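Local coordinates for signal recognition particle receptor FtsY (Sulfolobus acidocaldarius, PDB 5L3S), which serves as the receptor for the signal recognition particle, combining an SRP54-type helical bundle with a P-loop GTPase domain, at residues E45-D50 with L262-K267; S77-L82 with S286-V291; V245-V250 with K268-M273. One frame throughout, in Å; residues are numbered along the deposited sequence.

How the contacts relate
From the N terminus, helix 41-55 of the helical bundle comes first; contact 1 ties it to the end of helix 258-266, some 210 residues later. Next along the chain, helix 66-85 opens contact 2, which closes on the C-terminal helix 287-295. Because 77-82 lies between the two halves of contact 1 and 286-291 beyond them, these loops cross. Contact 3 is local by comparison, pairing strands 244-248 and 270-274, the strands that precede and follow helix 258-266 in the chain; it crosses contact 1 and falls entirely within the span of contact 2. Contacts 1 and 2 hold the bundle against the GTPase domain, and contact 3 joins two neighbouring strands of that domain's central sheet.

Contact 1. Residues E45-D50 with L262-K267; sequences EKILED and LAYELK
Y264 and D50 reach toward each other tip to tip, and the tyrosine OH donates to D50 OD2 in a short hydrogen bond of 2.5 Å. The hydroxyl meets OD2 on its syn side but 30° out of the carboxylate plane, with carboxylate and ring turned well away from coplanarity. In Y264, CG stands anti to the backbone N (chi1 -171°), and the ring beyond it extends to helix 45-50. A second polar link, and a weak one, runs alongside: K46 NZ lies 3.3 Å from E265 OE2 in a salt bridge, the two side chains meeting at about a right angle. E265 is bent at its second torsion, and its other oxygen, OE1, pairs with R234, so this carboxylate sits between two cations. The contact spans the junction of the two domains in this SRP54-type protein: helix 41-55 belongs to the helical bundle and helix 258-266 to the GTPase domain. Locally their axes run nearly perpendicular and come no closer than 11.9 Å, a gap that long side chains bridge. Chief among them is the Y264 ring. I47 covers one of its faces, with CG1 4.0 Å from the ring centroid in a CH-pi contact and displaced toward the rim on the CE2 side. D50 OD2 and E265 OE2 both lie at the ring's edge, in its plane. K46 adds its aliphatic part, CB standing 3.7 Å from Y264 OH. I47 also packs on L74 of helix 66-85.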
loop_
_atom_site.group_PDB
_atom_site.type_symbol
_atom_site.label_atom_id
_atom_site.label_comp_id
_atom_site.label_asym_id
_atom_site.label_seq_id
_atom_site.Cartn_x
_atom_site.Cartn_y
_atom_site.Cartn_z
ATOM N N GLU B 45 11.012 -16.595 8.950
ATOM C CA GLU B 45 11.361 -17.693 9.849
ATOM C C GLU B 45 11.627 -19.017 9.109
ATOM O O GLU B 45 12.614 -19.708 9.390
ATOM C CB GLU B 45 10.285 -17.886 10.910
ATOM C CG GLU B 45 10.647 -18.948 11.937
ATOM C CD GLU B 45 9.749 -18.915 13.157
ATOM O OE1 GLU B 45 8.820 -18.074 13.195
ATOM O OE2 GLU B 45 9.977 -19.734 14.077
ATOM N N LYS B 46 10.759 -19.369 8.163
ATOM C CA LYS B 46 10.924 -20.636 7.440
ATOM C C LYS B 46 12.198 -20.623 6.606
ATOM O O LYS B 46 12.936 -21.598 6.573
ATOM C CB LYS B 46 9.719 -20.919 6.542
ATOM C CG LYS B 46 8.450 -21.300 7.283
ATOM C CD LYS B 46 7.263 -21.318 6.329
ATOM C CE LYS B 46 5.998 -21.835 6.993
ATOM N NZ LYS B 46 4.797 -21.572 6.139
ATOM N N ILE B 47 12.461 -19.506 5.943
ATOM C CA ILE B 47 13.649 -19.394 5.107
ATOM C C ILE B 47 14.930 -19.524 5.930
ATOM O O ILE B 47 15.896 -20.180 5.514
ATOM C CB ILE B 47 13.628 -18.069 4.321
ATOM C CG1 ILE B 47 12.677 -18.205 3.133
ATOM C CG2 ILE B 47 15.017 -17.696 3.831
ATOM C CD1 ILE B 47 12.471 -16.926 2.381
ATOM N N LEU B 48 14.933 -18.915 7.109
ATOM C CA LEU B 48 16.112 -18.971 7.959
ATOM C C LEU B 48 16.273 -20.340 8.626
ATOM O O LEU B 48 17.395 -20.778 8.911
ATOM C CB LEU B 48 16.057 -17.861 9.005
ATOM C CG LEU B 48 16.197 -16.461 8.410
ATOM C CD1 LEU B 48 16.157 -15.449 9.518
ATOM C CD2 LEU B 48 17.489 -16.338 7.606
ATOM N N GLU B 49 15.152 -21.006 8.889
ATOM C CA GLU B 49 15.203 -22.374 9.401
ATOM C C GLU B 49 15.753 -23.297 8.322
ATOM O O GLU B 49 16.521 -24.212 8.624
ATOM C CB GLU B 49 13.823 -22.859 9.854
ATOM C CG GLU B 49 13.367 -22.308 11.195
ATOM C CD GLU B 49 14.259 -22.752 12.338
ATOM O OE1 GLU B 49 14.553 -23.966 12.429
ATOM O OE2 GLU B 49 14.676 -21.886 13.140
ATOM N N ASP B 50 15.362 -23.050 7.070
ATOM C CA ASP B 50 15.895 -23.804 5.931
ATOM C C ASP B 50 17.408 -23.609 5.872
ATOM O O ASP B 50 18.170 -24.553 5.685
ATOM C CB ASP B 50 15.288 -23.312 4.606
ATOM C CG ASP B 50 13.856 -23.783 4.387
ATOM O OD1 ASP B 50 13.411 -24.710 5.099
ATOM O OD2 ASP B 50 13.180 -23.234 3.479
ATOM N N LEU B 262 5.885 -14.467 -2.251
ATOM C CA LEU B 262 5.049 -14.973 -3.335
ATOM C C LEU B 262 5.619 -16.245 -3.961
ATOM O O LEU B 262 4.904 -17.227 -4.165
ATOM C CB LEU B 262 4.921 -13.911 -4.419
ATOM C CG LEU B 262 3.978 -12.759 -4.140
ATOM C CD1 LEU B 262 4.143 -11.725 -5.230
ATOM C CD2 LEU B 262 2.577 -13.309 -4.115
ATOM N N ALA B 263 6.907 -16.210 -4.276
ATOM C CA ALA B 263 7.571 -17.367 -4.851
ATOM C C ALA B 263 7.631 -18.502 -3.838
ATOM O O ALA B 263 7.308 -19.646 -4.158
ATOM C CB ALA B 263 8.965 -16.997 -5.320
ATOM N N TYR B 264 8.031 -18.180 -2.610
ATOM C CA TYR B 264 8.250 -19.203 -1.595
ATOM C C TYR B 264 6.943 -19.873 -1.157
ATOM O O TYR B 264 6.869 -21.094 -1.080
ATOM C CB TYR B 264 9.008 -18.619 -0.387
ATOM C CG TYR B 264 9.466 -19.638 0.620
ATOM C CD1 TYR B 264 8.656 -20.011 1.684
ATOM C CD2 TYR B 264 10.720 -20.235 0.509
ATOM C CE1 TYR B 264 9.082 -20.951 2.607
ATOM C CE2 TYR B 264 11.151 -21.164 1.423
ATOM C CZ TYR B 264 10.331 -21.522 2.468
ATOM O OH TYR B 264 10.772 -22.459 3.373
ATOM N N GLU B 265 5.917 -19.075 -0.882
ATOM C CA GLU B 265 4.628 -19.589 -0.412
ATOM C C GLU B 265 3.655 -20.037 -1.502
ATOM O O GLU B 265 2.983 -21.053 -1.349
ATOM C CB GLU B 265 3.908 -18.531 0.430
ATOM C CG GLU B 265 4.502 -18.337 1.786
ATOM C CD GLU B 265 4.346 -19.569 2.634
ATOM O OE1 GLU B 265 3.235 -20.143 2.634
ATOM O OE2 GLU B 265 5.331 -19.967 3.286
ATOM N N LEU B 266 3.550 -19.257 -2.573
ATOM C CA LEU B 266 2.464 -19.433 -3.538
ATOM C C LEU B 266 2.926 -19.894 -4.915
ATOM O O LEU B 266 2.100 -20.140 -5.792
ATOM C CB LEU B 266 1.677 -18.131 -3.688
ATOM C CG LEU B 266 1.096 -17.574 -2.386
ATOM C CD1 LEU B 266 0.371 -16.260 -2.628
ATOM C CD2 LEU B 266 0.182 -18.603 -1.760
ATOM N N LYS B 267 4.241 -20.005 -5.093
ATOM C CA LYS B 267 4.828 -20.294 -6.396
ATOM C C LYS B 267 4.325 -19.343 -7.471
ATOM O O LYS B 267 4.066 -19.763 -8.596
ATOM C CB LYS B 267 4.588 -21.758 -6.817
ATOM C CG LYS B 267 5.327 -22.770 -5.953
ATOM C CD LYS B 267 6.765 -22.325 -5.768
ATOM C CE LYS B 267 7.392 -22.901 -4.510
ATOM N NZ LYS B 267 8.654 -22.184 -4.177
#

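Contact 2. Residues S77-L82 with S286-V291; sequences SITEIL and SPDWFV
The C-terminal helix of the GTPase domain, 287-295, turns back here to lie against helix 66-85, with P287, F290 and V291 meeting I78, T79 and L82. Over the short segments the axes come within 9.2 Å and run at 141°, roughly antiparallel. S286 is the N-cap of the later helix: its OG accepts from W289 N at 3.0 Å. Just after it, P287 sets its ring against L82, CB to CB at 3.8 Å. The same leucine brings CD1 to 3.4 Å from F290 CD2, the two side chains crossing at about a right angle. I78 reaches the edge of that ring instead, its CG2 3.9 Å from F290 CE2, and also touches V291 CG2; the CG2 branch of I78 carries both contacts. A259 and L260 of helix 258-266 cover F290 further. At the more polar margin, T79 OG1 bonds to K75 O within its own helix and lies 3.4 Å from V291 CG2. A water donates both to T79 OG1, at 2.8 Å, and to D288 OD1, linking the helices without a direct polar pair. With carbon carrying the interior of this interface and its one bridge here made by water, cohesion probably rests on apolar burial more than on directional bonds.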
loop_
_atom_site.group_PDB
_atom_site.type_symbol
_atom_site.label_atom_id
_atom_site.label_comp_id
_atom_site.label_asym_id
_atom_site.label_seq_id
_atom_site.Cartn_x
_atom_site.Cartn_y
_atom_site.Cartn_z
ATOM N N SER B 77 20.255 -19.164 -2.230
ATOM C CA SER B 77 18.958 -19.832 -2.066
ATOM C C SER B 77 17.791 -18.950 -2.518
ATOM O O SER B 77 16.848 -19.429 -3.151
ATOM C CB SER B 77 18.736 -20.289 -0.625
ATOM O OG SER B 77 19.648 -21.325 -0.280
ATOM N N ILE B 78 17.852 -17.668 -2.181
ATOM C CA ILE B 78 16.829 -16.730 -2.619
ATOM C C ILE B 78 16.821 -16.632 -4.148
ATOM O O ILE B 78 15.753 -16.640 -4.775
ATOM C CB ILE B 78 17.013 -15.342 -1.972
ATOM C CG1 ILE B 78 16.839 -15.439 -0.454
ATOM C CG2 ILE B 78 16.004 -14.334 -2.539
ATOM C CD1 ILE B 78 17.028 -14.116 0.274
ATOM N N THR B 79 18.012 -16.575 -4.748
ATOM C CA THR B 79 18.117 -16.476 -6.204
ATOM C C THR B 79 17.495 -17.700 -6.882
ATOM O O THR B 79 16.802 -17.580 -7.890
ATOM C CB THR B 79 19.581 -16.293 -6.674
ATOM O OG1 THR B 79 20.146 -15.132 -6.050
ATOM C CG2 THR B 79 19.643 -16.115 -8.187
ATOM N N GLU B 80 17.727 -18.873 -6.305
ATOM C CA GLU B 80 17.160 -20.109 -6.834
ATOM C C GLU B 80 15.641 -20.198 -6.664
ATOM O O GLU B 80 14.951 -20.698 -7.550
ATOM C CB GLU B 80 17.855 -21.326 -6.218
ATOM C CG GLU B 80 19.261 -21.547 -6.760
ATOM C CD GLU B 80 19.973 -22.717 -6.108
ATOM O OE1 GLU B 80 20.559 -23.539 -6.844
ATOM O OE2 GLU B 80 19.963 -22.810 -4.862
ATOM N N ILE B 81 15.126 -19.715 -5.532
ATOM C CA ILE B 81 13.683 -19.714 -5.283
ATOM C C ILE B 81 12.944 -18.853 -6.309
ATOM O O ILE B 81 11.865 -19.215 -6.778
ATOM C CB ILE B 81 13.345 -19.199 -3.871
ATOM C CG1 ILE B 81 13.793 -20.204 -2.813
ATOM C CG2 ILE B 81 11.862 -18.976 -3.727
ATOM C CD1 ILE B 81 13.045 -21.521 -2.869
ATOM N N LEU B 82 13.539 -17.716 -6.651
ATOM C CA LEU B 82 12.956 -16.794 -7.614
ATOM C C LEU B 82 13.161 -17.245 -9.063
ATOM O O LEU B 82 12.259 -17.128 -9.892
ATOM C CB LEU B 82 13.544 -15.403 -7.408
ATOM C CG LEU B 82 13.218 -14.784 -6.047
ATOM C CD1 LEU B 82 14.097 -13.581 -5.802
ATOM C CD2 LEU B 82 11.739 -14.383 -5.976
ATOM N N SER B 286 13.826 -9.347 -12.172
ATOM C CA SER B 286 14.940 -10.278 -12.264
ATOM C C SER B 286 15.381 -10.664 -10.857
ATOM O O SER B 286 15.533 -9.797 -9.997
ATOM C CB SER B 286 16.092 -9.649 -13.045
ATOM O OG SER B 286 17.246 -9.517 -12.245
ATOM N N PRO B 287 15.560 -11.970 -10.613
ATOM C CA PRO B 287 16.022 -12.464 -9.308
ATOM C C PRO B 287 17.288 -11.751 -8.830
ATOM O O PRO B 287 17.342 -11.300 -7.684
ATOM C CB PRO B 287 16.311 -13.935 -9.585
ATOM C CG PRO B 287 15.331 -14.287 -10.672
ATOM C CD PRO B 287 15.262 -13.073 -11.545
ATOM N N ASP B 288 18.274 -11.628 -9.709
ATOM C CA ASP B 288 19.539 -10.975 -9.374
ATOM C C ASP B 288 19.329 -9.539 -8.909
ATOM O O ASP B 288 19.960 -9.083 -7.952
ATOM C CB ASP B 288 20.475 -10.978 -10.579
ATOM C CG ASP B 288 21.015 -12.358 -10.895
ATOM O OD1 ASP B 288 20.942 -13.249 -10.020
ATOM O OD2 ASP B 288 21.527 -12.545 -12.018
ATOM N N TRP B 289 18.445 -8.831 -9.604
ATOM C CA TRP B 289 18.127 -7.448 -9.279
ATOM C C TRP B 289 17.500 -7.345 -7.884
ATOM O O TRP B 289 17.843 -6.458 -7.097
ATOM C CB TRP B 289 17.180 -6.882 -10.339
ATOM C CG TRP B 289 16.879 -5.429 -10.195
ATOM C CD1 TRP B 289 17.511 -4.396 -10.822
ATOM C CD2 TRP B 289 15.855 -4.839 -9.384
ATOM N NE1 TRP B 289 16.947 -3.199 -10.452
ATOM C CE2 TRP B 289 15.926 -3.443 -9.570
ATOM C CE3 TRP B 289 14.885 -5.354 -8.519
ATOM C CZ2 TRP B 289 15.072 -2.558 -8.921
ATOM C CZ3 TRP B 289 14.043 -4.472 -7.868
ATOM C CH2 TRP B 289 14.133 -3.092 -8.083
ATOM N N PHE B 290 16.590 -8.267 -7.588
ATOM C CA PHE B 290 15.905 -8.322 -6.295
ATOM C C PHE B 290 16.879 -8.585 -5.144
ATOM O O PHE B 290 16.816 -7.940 -4.089
ATOM C CB PHE B 290 14.833 -9.419 -6.328
ATOM C CG PHE B 290 14.185 -9.683 -4.996
ATOM C CD1 PHE B 290 13.071 -8.956 -4.594
ATOM C CD2 PHE B 290 14.687 -10.660 -4.143
ATOM C CE1 PHE B 290 12.472 -9.200 -3.369
ATOM C CE2 PHE B 290 14.092 -10.904 -2.919
ATOM C CZ PHE B 290 12.974 -10.178 -2.541
ATOM N N VAL B 291 17.764 -9.551 -5.344
ATOM C CA VAL B 291 18.737 -9.926 -4.324
ATOM C C VAL B 291 19.709 -8.783 -4.036
ATOM O O VAL B 291 20.090 -8.543 -2.885
ATOM C CB VAL B 291 19.505 -11.213 -4.734
ATOM C CG1 VAL B 291 20.719 -11.428 -3.863
ATOM C CG2 VAL B 291 18.580 -12.415 -4.672
HETATM O O HOH W 1 21.669 -13.137 -7.188
#

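Contact 3. Residues V245-V250 with K268-M273; sequences VILTKV and KPVVYM. With GNP (phosphoaminophosphonic acid-guanylate ester), chain R.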
loop_
_atom_site.group_PDB
_atom_site.type_symbol
_atom_site.label_atom_id
_atom_site.label_comp_id
_atom_site.label_asym_id
_atom_site.label_seq_id
_atom_site.Cartn_x
_atom_site.Cartn_y
_atom_site.Cartn_z
ATOM N N VAL B 245 2.183 -11.456 -10.937
ATOM C CA VAL B 245 1.980 -10.255 -10.148
ATOM C C VAL B 245 2.810 -9.131 -10.751
ATOM O O VAL B 245 3.922 -9.367 -11.245
ATOM C CB VAL B 245 2.437 -10.514 -8.687
ATOM C CG1 VAL B 245 2.594 -9.218 -7.908
ATOM C CG2 VAL B 245 1.462 -11.461 -7.994
ATOM N N ILE B 246 2.275 -7.918 -10.709
ATOM C CA ILE B 246 3.088 -6.726 -10.900
ATOM C C ILE B 246 3.122 -5.956 -9.569
ATOM O O ILE B 246 2.081 -5.713 -8.968
ATOM C CB ILE B 246 2.548 -5.845 -12.064
ATOM C CG1 ILE B 246 2.776 -6.564 -13.409
ATOM C CG2 ILE B 246 3.217 -4.464 -12.063
ATOM C CD1 ILE B 246 2.135 -5.855 -14.633
ATOM N N LEU B 247 4.326 -5.612 -9.113
ATOM C CA LEU B 247 4.517 -4.852 -7.873
ATOM C C LEU B 247 4.722 -3.389 -8.210
ATOM O O LEU B 247 5.582 -3.065 -9.034
ATOM C CB LEU B 247 5.781 -5.343 -7.150
ATOM C CG LEU B 247 5.839 -6.793 -6.692
ATOM C CD1 LEU B 247 7.100 -7.016 -5.845
ATOM C CD2 LEU B 247 4.593 -7.112 -5.892
ATOM N N THR B 248 3.967 -2.500 -7.562
ATOM C CA THR B 248 4.051 -1.070 -7.863
ATOM C C THR B 248 4.766 -0.257 -6.778
ATOM O O THR B 248 4.978 -0.740 -5.665
ATOM C CB THR B 248 2.638 -0.464 -7.986
ATOM O OG1 THR B 248 1.964 -0.631 -6.736
ATOM C CG2 THR B 248 1.834 -1.169 -9.107
ATOM N N LYS B 249 5.118 0.983 -7.120
ATOM C CA LYS B 249 5.605 1.966 -6.161
ATOM C C LYS B 249 6.923 1.559 -5.525
ATOM O O LYS B 249 7.215 1.935 -4.402
ATOM C CB LYS B 249 4.544 2.254 -5.082
ATOM C CG LYS B 249 3.194 2.687 -5.655
ATOM C CD LYS B 249 2.122 2.845 -4.545
ATOM C CE LYS B 249 0.702 2.863 -5.179
ATOM N NZ LYS B 249 -0.389 2.846 -4.147
ATOM N N VAL B 250 7.716 0.791 -6.265
ATOM C CA VAL B 250 9.008 0.321 -5.779
ATOM C C VAL B 250 9.939 1.524 -5.624
ATOM O O VAL B 250 10.885 1.507 -4.826
ATOM C CB VAL B 250 9.560 -0.760 -6.737
ATOM C CG1 VAL B 250 11.017 -1.057 -6.471
ATOM C CG2 VAL B 250 8.714 -2.025 -6.609
ATOM N N LYS B 268 4.178 -18.065 -7.121
ATOM C CA LYS B 268 3.695 -17.069 -8.073
ATOM C C LYS B 268 4.823 -16.112 -8.428
ATOM O O LYS B 268 5.582 -15.692 -7.562
ATOM C CB LYS B 268 2.500 -16.289 -7.497
ATOM C CG LYS B 268 1.256 -17.142 -7.314
ATOM C CD LYS B 268 0.689 -17.581 -8.670
ATOM C CE LYS B 268 -0.612 -18.354 -8.491
ATOM N NZ LYS B 268 -1.049 -19.039 -9.732
ATOM N N PRO B 269 4.966 -15.797 -9.720
ATOM C CA PRO B 269 6.055 -14.900 -10.117
ATOM C C PRO B 269 5.643 -13.427 -10.182
ATOM O O PRO B 269 4.497 -13.101 -10.478
ATOM C CB PRO B 269 6.396 -15.392 -11.521
ATOM C CG PRO B 269 5.063 -15.865 -12.069
ATOM C CD PRO B 269 4.358 -16.488 -10.873
ATOM N N VAL B 270 6.595 -12.547 -9.904
ATOM C CA VAL B 270 6.463 -11.143 -10.224
ATOM C C VAL B 270 7.033 -10.983 -11.619
ATOM O O VAL B 270 8.142 -11.457 -11.885
ATOM C CB VAL B 270 7.278 -10.278 -9.252
ATOM C CG1 VAL B 270 7.208 -8.803 -9.658
ATOM C CG2 VAL B 270 6.789 -10.471 -7.809
ATOM N N VAL B 271 6.287 -10.357 -12.528
ATOM C CA VAL B 271 6.778 -10.209 -13.905
ATOM C C VAL B 271 7.319 -8.805 -14.209
ATOM O O VAL B 271 8.236 -8.652 -15.012
ATOM C CB VAL B 271 5.718 -10.626 -14.962
ATOM C CG1 VAL B 271 5.567 -12.137 -14.995
ATOM C CG2 VAL B 271 4.374 -9.929 -14.676
ATOM N N TYR B 272 6.754 -7.780 -13.575
ATOM C CA TYR B 272 7.259 -6.425 -13.758
ATOM C C TYR B 272 7.196 -5.659 -12.453
ATOM O O TYR B 272 6.487 -6.042 -11.539
ATOM C CB TYR B 272 6.432 -5.659 -14.796
ATOM C CG TYR B 272 6.449 -6.277 -16.148
ATOM C CD1 TYR B 272 7.512 -6.063 -17.006
ATOM C CD2 TYR B 272 5.411 -7.092 -16.571
ATOM C CE1 TYR B 272 7.555 -6.640 -18.259
ATOM C CE2 TYR B 272 5.444 -7.692 -17.822
ATOM C CZ TYR B 272 6.515 -7.457 -18.663
ATOM O OH TYR B 272 6.557 -8.038 -19.907
ATOM N N MET B 273 7.956 -4.573 -12.375
ATOM C CA MET B 273 7.830 -3.657 -11.258
ATOM C C MET B 273 7.604 -2.224 -11.738
ATOM O O MET B 273 8.290 -1.744 -12.643
ATOM C CB MET B 273 9.075 -3.729 -10.385
ATOM C CG MET B 273 9.150 -5.017 -9.559
ATOM S SD MET B 273 10.728 -5.076 -8.755
ATOM C CE MET B 273 11.744 -5.078 -10.226
HETATM P PG GNP R . -8.419 2.131 -7.930
HETATM O O1G GNP R . -8.918 1.915 -9.340
HETATM O O2G GNP R . -9.186 3.228 -7.204
HETATM O O3G GNP R . -8.501 0.908 -7.043
HETATM N N3B GNP R . -6.886 2.584 -7.998
HETATM P PB GNP R . -5.813 1.807 -8.941
HETATM O O1B GNP R . -6.339 1.698 -10.302
HETATM O O2B GNP R . -5.490 0.512 -8.324
HETATM O O3A GNP R . -4.582 2.688 -8.932
HETATM P PA GNP R . -4.249 3.926 -9.776
HETATM O O1A GNP R . -3.734 3.522 -11.125
HETATM O O2A GNP R . -5.374 4.911 -9.752
HETATM O "O5'" GNP R . -2.987 4.548 -9.082
HETATM C "C5'" GNP R . -3.037 5.131 -7.740
HETATM C "C4'" GNP R . -1.899 6.127 -7.597
HETATM O "O4'" GNP R . -0.604 5.425 -7.519
HETATM C "C3'" GNP R . -1.770 7.092 -8.758
HETATM O "O3'" GNP R . -1.335 8.344 -8.257
HETATM C "C2'" GNP R . -0.661 6.461 -9.618
HETATM O "O2'" GNP R . 0.017 7.439 -10.386
HETATM C "C1'" GNP R . 0.257 5.991 -8.478
HETATM N N9 GNP R . 1.191 4.950 -8.904
HETATM C C8 GNP R . 0.927 3.788 -9.578
HETATM N N7 GNP R . 1.999 3.046 -9.795
HETATM C C5 GNP R . 3.023 3.786 -9.211
HETATM C C6 GNP R . 4.405 3.509 -9.124
HETATM O O6 GNP R . 4.982 2.516 -9.589
HETATM N N1 GNP R . 5.109 4.523 -8.466
HETATM C C2 GNP R . 4.516 5.656 -7.930
HETATM N N2 GNP R . 5.305 6.541 -7.323
HETATM N N3 GNP R . 3.217 5.919 -8.011
HETATM C C4 GNP R . 2.542 4.953 -8.664
#
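At the base-binding end of the nucleotide pocket, strand 244-248 lies parallel to strand 270-274, with V245 gripped between P269 and V271. V245 N donates to P269 O at 2.9 Å, and V245 O accepts from V271 N in a nearly linear bond, 162° at the hydrogen. V271 then leaves the extended conformation (psi -32°), and the register slips by one residue: V245 pairs with V270, yet L247 with M273. The next bond, L247 N to Y272 O, is longer at 3.3 Å, and Y272 N is buried without a partner. The two strands and helix 258-266 form a beta-alpha-beta unit of the P-loop fold. Toward that helix, L247 meets V270 at about a right angle, CG to CG1 3.8 Å, while L262 and A259 pack on V270 from the helix. I246 and Y272 occupy the other face of the sheet, where I246 CD1 lies 4.0 Å from Y272 CD2. From the end of the strand onward, T248, K249 and D251 fit the TKxD signature of guanine-binding P-loop proteins. K249 N donates to O6 of the phosphoaminophosphonic acid-guanylate ester at 2.9 Å, and D251 also bonds the ligand. The extended K249 side chain runs over one face of the base, CG 3.7 Å from C5; its NZ goes on to a salt bridge with D222, a bond to G111 O and another to the backbone of the second protein chain. V250 turns back, CG2 lying 4.2 Å from M273 CB, and both residues touch W289 of the C-terminal helix.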